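Long-range contact in cell division control protein Cdc48 (Mycobacterium smegmatis, PDB 5E7P), which probably binds and hydrolyses ATP as a AAA-family ATPase with two ATPase modules, both occupied here by ADP: residues Asp686-Ser700 against Asp718-Leu730. Sequence-based numbering, arbitrary orientation.
Sequences DGYSAADCVALLRES and DVAKARETVRPSL. With ADP (adenosine-5'-diphosphate), chain D.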
loop_
_atom_site.group_PDB
_atom_site.type_symbol
_atom_site.label_atom_id
_atom_site.label_comp_id
_atom_site.label_asym_id
_atom_site.label_seq_id
_atom_site.Cartn_x
_atom_site.Cartn_y
_atom_site.Cartn_z
ATOM N N ASP A 686 10.856 -21.592 25.661
ATOM C CA ASP A 686 12.112 -20.857 25.727
ATOM C C ASP A 686 12.943 -21.152 24.478
ATOM O O ASP A 686 13.074 -22.306 24.068
ATOM C CB ASP A 686 12.889 -21.231 26.991
ATOM C CG ASP A 686 13.983 -20.229 27.325
ATOM O OD1 ASP A 686 13.653 -19.139 27.844
ATOM O OD2 ASP A 686 15.169 -20.532 27.073
ATOM N N GLY A 687 13.488 -20.105 23.868
ATOM C CA GLY A 687 14.276 -20.258 22.658
ATOM C C GLY A 687 13.459 -20.019 21.403
ATOM O O GLY A 687 14.002 -19.917 20.304
ATOM N N TYR A 688 12.142 -19.936 21.565
ATOM C CA TYR A 688 11.258 -19.612 20.453
ATOM C C TYR A 688 11.155 -18.102 20.271
ATOM O O TYR A 688 10.772 -17.381 21.193
ATOM C CB TYR A 688 9.863 -20.199 20.684
ATOM C CG TYR A 688 9.754 -21.676 20.386
ATOM C CD1 TYR A 688 10.399 -22.616 21.178
ATOM C CD2 TYR A 688 8.998 -22.130 19.313
ATOM C CE1 TYR A 688 10.303 -23.967 20.904
ATOM C CE2 TYR A 688 8.894 -23.477 19.034
ATOM C CZ TYR A 688 9.547 -24.390 19.833
ATOM O OH TYR A 688 9.442 -25.731 19.554
ATOM N N SER A 689 11.500 -17.625 19.080
ATOM C CA SER A 689 11.336 -16.216 18.753
ATOM C C SER A 689 9.856 -15.928 18.549
ATOM O O SER A 689 9.026 -16.839 18.599
ATOM C CB SER A 689 12.104 -15.862 17.481
ATOM O OG SER A 689 11.465 -16.410 16.340
ATOM N N ALA A 690 9.529 -14.661 18.317
ATOM C CA ALA A 690 8.153 -14.266 18.052
ATOM C C ALA A 690 7.622 -14.979 16.810
ATOM O O ALA A 690 6.504 -15.495 16.808
ATOM C CB ALA A 690 8.054 -12.746 17.884
ATOM N N ALA A 691 8.435 -15.008 15.761
ATOM C CA ALA A 691 8.062 -15.675 14.519
ATOM C C ALA A 691 7.872 -17.175 14.738
ATOM O O ALA A 691 6.989 -17.789 14.140
ATOM C CB ALA A 691 9.105 -15.412 13.428
ATOM N N ASP A 692 8.697 -17.755 15.603
ATOM C CA ASP A 692 8.588 -19.176 15.922
ATOM C C ASP A 692 7.252 -19.506 16.579
ATOM O O ASP A 692 6.650 -20.543 16.291
ATOM C CB ASP A 692 9.735 -19.621 16.831
ATOM C CG ASP A 692 11.049 -19.752 16.091
ATOM O OD1 ASP A 692 11.024 -20.074 14.881
ATOM O OD2 ASP A 692 12.106 -19.536 16.721
ATOM N N CYS A 693 6.795 -18.621 17.462
ATOM C CA CYS A 693 5.523 -18.812 18.152
ATOM C C CYS A 693 4.356 -18.740 17.171
ATOM O O CYS A 693 3.445 -19.567 17.212
ATOM C CB CYS A 693 5.342 -17.769 19.260
ATOM S SG CYS A 693 6.588 -17.826 20.571
ATOM N N VAL A 694 4.390 -17.736 16.299
ATOM C CA VAL A 694 3.378 -17.567 15.262
ATOM C C VAL A 694 3.317 -18.801 14.360
ATOM O O VAL A 694 2.238 -19.230 13.942
ATOM C CB VAL A 694 3.665 -16.304 14.410
ATOM C CG1 VAL A 694 2.725 -16.220 13.216
ATOM C CG2 VAL A 694 3.560 -15.050 15.271
ATOM N N ALA A 695 4.482 -19.378 14.080
ATOM C CA ALA A 695 4.567 -20.559 13.225
ATOM C C ALA A 695 4.088 -21.817 13.945
ATOM O O ALA A 695 3.596 -22.752 13.313
ATOM C CB ALA A 695 5.990 -20.745 12.714
ATOM N N LEU A 696 4.236 -21.839 15.266
ATOM C CA LEU A 696 3.782 -22.974 16.061
ATOM C C LEU A 696 2.256 -23.050 16.086
ATOM O O LEU A 696 1.682 -24.136 16.104
ATOM C CB LEU A 696 4.337 -22.904 17.485
ATOM C CG LEU A 696 3.997 -24.094 18.389
ATOM C CD1 LEU A 696 4.537 -25.391 17.805
ATOM C CD2 LEU A 696 4.520 -23.887 19.804
ATOM N N LEU A 697 1.605 -21.891 16.081
ATOM C CA LEU A 697 0.146 -21.828 16.055
ATOM C C LEU A 697 -0.375 -22.176 14.669
ATOM O O LEU A 697 -1.387 -22.862 14.526
ATOM C CB LEU A 697 -0.336 -20.431 16.446
ATOM C CG LEU A 697 -0.175 -20.028 17.910
ATOM C CD1 LEU A 697 -0.423 -18.538 18.070
ATOM C CD2 LEU A 697 -1.125 -20.829 18.783
ATOM N N ARG A 698 0.323 -21.676 13.656
ATOM C CA ARG A 698 0.028 -21.980 12.263
ATOM C C ARG A 698 0.112 -23.482 12.017
ATOM O O ARG A 698 -0.795 -24.082 11.438
ATOM C CB ARG A 698 1.021 -21.242 11.367
ATOM C CG ARG A 698 1.041 -21.675 9.911
ATOM C CD ARG A 698 2.321 -21.171 9.253
ATOM N NE ARG A 698 2.260 -21.192 7.796
ATOM C CZ ARG A 698 2.597 -22.239 7.051
ATOM N NH1 ARG A 698 3.013 -23.356 7.633
ATOM N NH2 ARG A 698 2.513 -22.168 5.727
ATOM N N GLU A 699 1.204 -24.085 12.473
ATOM C CA GLU A 699 1.415 -25.513 12.305
ATOM C C GLU A 699 0.422 -26.318 13.133
ATOM O O GLU A 699 -0.066 -27.355 12.686
ATOM C CB GLU A 699 2.847 -25.888 12.683
ATOM C CG GLU A 699 3.215 -27.323 12.367
ATOM C CD GLU A 699 3.128 -27.644 10.883
ATOM O OE1 GLU A 699 3.320 -26.727 10.052
ATOM O OE2 GLU A 699 2.868 -28.821 10.548
ATOM N N SER A 700 0.125 -25.839 14.338
ATOM C CA SER A 700 -0.827 -26.513 15.216
ATOM C C SER A 700 -2.208 -26.568 14.578
ATOM O O SER A 700 -2.845 -27.622 14.543
ATOM C CB SER A 700 -0.914 -25.816 16.575
ATOM O OG SER A 700 0.299 -25.942 17.297
ATOM N N ASP A 718 -1.916 -32.053 19.024
ATOM C CA ASP A 718 -1.685 -31.276 17.812
ATOM C C ASP A 718 -0.509 -30.325 18.006
ATOM O O ASP A 718 0.343 -30.185 17.128
ATOM C CB ASP A 718 -2.938 -30.481 17.434
ATOM C CG ASP A 718 -4.112 -31.374 17.081
ATOM O OD1 ASP A 718 -3.878 -32.516 16.629
ATOM O OD2 ASP A 718 -5.269 -30.933 17.255
ATOM N N VAL A 719 -0.470 -29.680 19.166
ATOM C CA VAL A 719 0.615 -28.768 19.495
ATOM C C VAL A 719 1.919 -29.538 19.683
ATOM O O VAL A 719 2.978 -29.109 19.223
ATOM C CB VAL A 719 0.298 -27.953 20.763
ATOM C CG1 VAL A 719 1.463 -27.048 21.122
ATOM C CG2 VAL A 719 -0.973 -27.138 20.563
ATOM N N ALA A 720 1.830 -30.686 20.348
ATOM C CA ALA A 720 2.994 -31.532 20.590
ATOM C C ALA A 720 3.632 -31.995 19.284
ATOM O O ALA A 720 4.858 -32.039 19.162
ATOM C CB ALA A 720 2.609 -32.727 21.448
ATOM N N LYS A 721 2.796 -32.340 18.310
ATOM C CA LYS A 721 3.284 -32.744 16.997
ATOM C C LYS A 721 3.875 -31.555 16.245
ATOM O O LYS A 721 4.914 -31.671 15.600
ATOM C CB LYS A 721 2.164 -33.380 16.173
ATOM C CG LYS A 721 2.607 -33.844 14.797
ATOM C CD LYS A 721 1.464 -34.485 14.031
ATOM C CE LYS A 721 1.923 -34.961 12.659
ATOM N NZ LYS A 721 0.819 -35.597 11.884
ATOM N N ALA A 722 3.204 -30.410 16.338
ATOM C CA ALA A 722 3.672 -29.187 15.696
ATOM C C ALA A 722 5.067 -28.805 16.181
ATOM O O ALA A 722 5.895 -28.330 15.403
ATOM C CB ALA A 722 2.693 -28.050 15.946
ATOM N N ARG A 723 5.323 -29.031 17.467
ATOM C CA ARG A 723 6.614 -28.704 18.067
ATOM C C ARG A 723 7.751 -29.567 17.526
ATOM O O ARG A 723 8.924 -29.264 17.744
ATOM C CB ARG A 723 6.554 -28.828 19.590
ATOM C CG ARG A 723 5.658 -27.807 20.265
ATOM C CD ARG A 723 5.913 -27.767 21.758
ATOM N NE ARG A 723 7.306 -27.443 22.047
ATOM C CZ ARG A 723 7.805 -27.322 23.272
ATOM N NH1 ARG A 723 7.021 -27.497 24.328
ATOM N NH2 ARG A 723 9.086 -27.025 23.440
ATOM N N GLU A 724 7.404 -30.645 16.829
ATOM C CA GLU A 724 8.412 -31.514 16.237
ATOM C C GLU A 724 8.995 -30.880 14.979
ATOM O O GLU A 724 10.175 -31.058 14.676
ATOM C CB GLU A 724 7.825 -32.890 15.918
ATOM C CG GLU A 724 7.262 -33.618 17.127
ATOM C CD GLU A 724 6.667 -34.971 16.775
ATOM O OE1 GLU A 724 6.714 -35.355 15.585
ATOM O OE2 GLU A 724 6.150 -35.648 17.691
ATOM N N THR A 725 8.166 -30.133 14.255
ATOM C CA THR A 725 8.609 -29.467 13.032
ATOM C C THR A 725 8.993 -28.009 13.280
ATOM O O THR A 725 9.882 -27.475 12.616
ATOM C CB THR A 725 7.542 -29.536 11.920
ATOM O OG1 THR A 725 6.401 -28.755 12.294
ATOM C CG2 THR A 725 7.113 -30.975 11.681
ATOM N N VAL A 726 8.325 -27.367 14.233
ATOM C CA VAL A 726 8.647 -25.988 14.588
ATOM C C VAL A 726 9.588 -25.946 15.789
ATOM O O VAL A 726 9.166 -26.108 16.936
ATOM C CB VAL A 726 7.384 -25.162 14.888
ATOM C CG1 VAL A 726 7.757 -23.716 15.173
ATOM C CG2 VAL A 726 6.407 -25.246 13.722
ATOM N N ARG A 727 10.867 -25.722 15.513
ATOM C CA ARG A 727 11.904 -25.791 16.535
ATOM C C ARG A 727 12.319 -24.402 17.016
ATOM O O ARG A 727 12.061 -23.410 16.336
ATOM C CB ARG A 727 13.117 -26.551 15.986
ATOM C CG ARG A 727 12.793 -27.950 15.491
ATOM C CD ARG A 727 12.030 -28.733 16.545
ATOM N NE ARG A 727 12.777 -28.841 17.795
ATOM C CZ ARG A 727 12.230 -29.140 18.970
ATOM N NH1 ARG A 727 10.923 -29.354 19.060
ATOM N NH2 ARG A 727 12.986 -29.219 20.056
ATOM N N PRO A 728 12.954 -24.324 18.199
ATOM C CA PRO A 728 13.505 -23.043 18.658
ATOM C C PRO A 728 14.648 -22.582 17.754
ATOM O O PRO A 728 15.452 -23.408 17.315
ATOM C CB PRO A 728 14.029 -23.370 20.063
ATOM C CG PRO A 728 14.220 -24.857 20.068
ATOM C CD PRO A 728 13.121 -25.386 19.207
ATOM N N SER A 729 14.721 -21.281 17.484
ATOM C CA SER A 729 15.708 -20.755 16.546
ATOM C C SER A 729 16.734 -19.824 17.191
ATOM O O SER A 729 17.762 -19.514 16.588
ATOM C CB SER A 729 15.007 -20.039 15.391
ATOM O OG SER A 729 14.205 -18.974 15.873
ATOM N N LEU A 730 16.462 -19.385 18.415
ATOM C CA LEU A 730 17.325 -18.413 19.085
ATOM C C LEU A 730 18.622 -19.009 19.635
ATOM O O LEU A 730 18.611 -20.031 20.324
ATOM C CB LEU A 730 16.557 -17.716 20.207
ATOM C CG LEU A 730 15.350 -16.881 19.774
ATOM C CD1 LEU A 730 14.478 -16.550 20.972
ATOM C CD2 LEU A 730 15.806 -15.613 19.073
HETATM P PB ADP D . 13.651 -9.681 11.425
HETATM O O1B ADP D . 13.729 -11.165 11.156
HETATM O O2B ADP D . 14.364 -8.854 10.383
HETATM O O3B ADP D . 13.970 -9.291 12.851
HETATM P PA ADP D . 10.952 -9.323 12.327
HETATM O O1A ADP D . 11.571 -9.697 13.652
HETATM O O2A ADP D . 10.185 -8.036 12.188
HETATM O O3A ADP D . 12.089 -9.338 11.181
HETATM O "O5'" ADP D . 9.937 -10.503 11.918
HETATM C "C5'" ADP D . 9.092 -10.391 10.775
HETATM C "C4'" ADP D . 7.914 -11.349 10.935
HETATM O "O4'" ADP D . 7.903 -11.929 12.244
HETATM C "C3'" ADP D . 6.587 -10.631 10.760
HETATM O "O3'" ADP D . 6.036 -10.888 9.467
HETATM C "C2'" ADP D . 5.682 -11.182 11.844
HETATM O "O2'" ADP D . 4.694 -12.047 11.272
HETATM C "C1'" ADP D . 6.577 -11.976 12.783
HETATM N N9 ADP D . 6.558 -11.308 14.106
HETATM C C8 ADP D . 7.624 -10.750 14.710
HETATM N N7 ADP D . 7.285 -10.214 15.910
HETATM C C5 ADP D . 5.971 -10.427 16.089
HETATM C C6 ADP D . 4.979 -10.116 17.144
HETATM N N6 ADP D . 5.346 -9.456 18.267
HETATM N N1 ADP D . 3.703 -10.513 16.945
HETATM C C2 ADP D . 3.337 -11.167 15.827
HETATM N N3 ADP D . 4.182 -11.484 14.828
HETATM C C4 ADP D . 5.493 -11.148 14.898
#
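The carbonyl oxygen of Gly687 receives two consecutive backbone amides: Leu730 N at 3.1 Å, nearly straight (162° at the hydrogen) and in the carbonyl plane, and, more weakly, Ser729 N. Gly687 has a positive phi, which glycine adopts readily, and lacking a side chain it lets Pro728 CB lie close to its carbonyl. Tyr688 suits a buried place needing both bulk and a polar tip. Tyr688 OH donates to Val726 O at 2.7 Å, near the ring plane, while Arg727 C and Pro728 N lie over one face and Pro728 CD comes within 3.6 Å of Tyr688 CE1. Ser689 and Asp692 form a capping box: Ser689 OG accepts from Asp692 N at 3.2 Å, and Asp692 OD2 accepts from Ser689 N at 3.1 Å. That carboxylate oxygen also meets Ser729, whose amide bonds to it weakly; the hydroxyl contact is implausibly short and doubtful. The capped helix belongs to the AAA+ lid of the second ATPase module; its Ala690, Ala691 and Val694 line the ADP pocket, while another face packs on helix 716-725, the axes of segments 690-700 and 718-725 running 124° apart. There Leu696, with CG anti to the backbone N (chi1 -176°), sends CD1 to Ala722 CB at 3.7 Å and also against Arg723 CG; the small alanine allows this approach. Beta-branched Val726 straddles the helix surface, CG1 against the Asp692 carbonyl and CG2 at 3.8 Å from Glu699 CB. The hydroxyl of Ser700 rests against Ala722 CB and donates to Leu696 O, which Ser700 N reaches from the opposite face of the carbonyl plane.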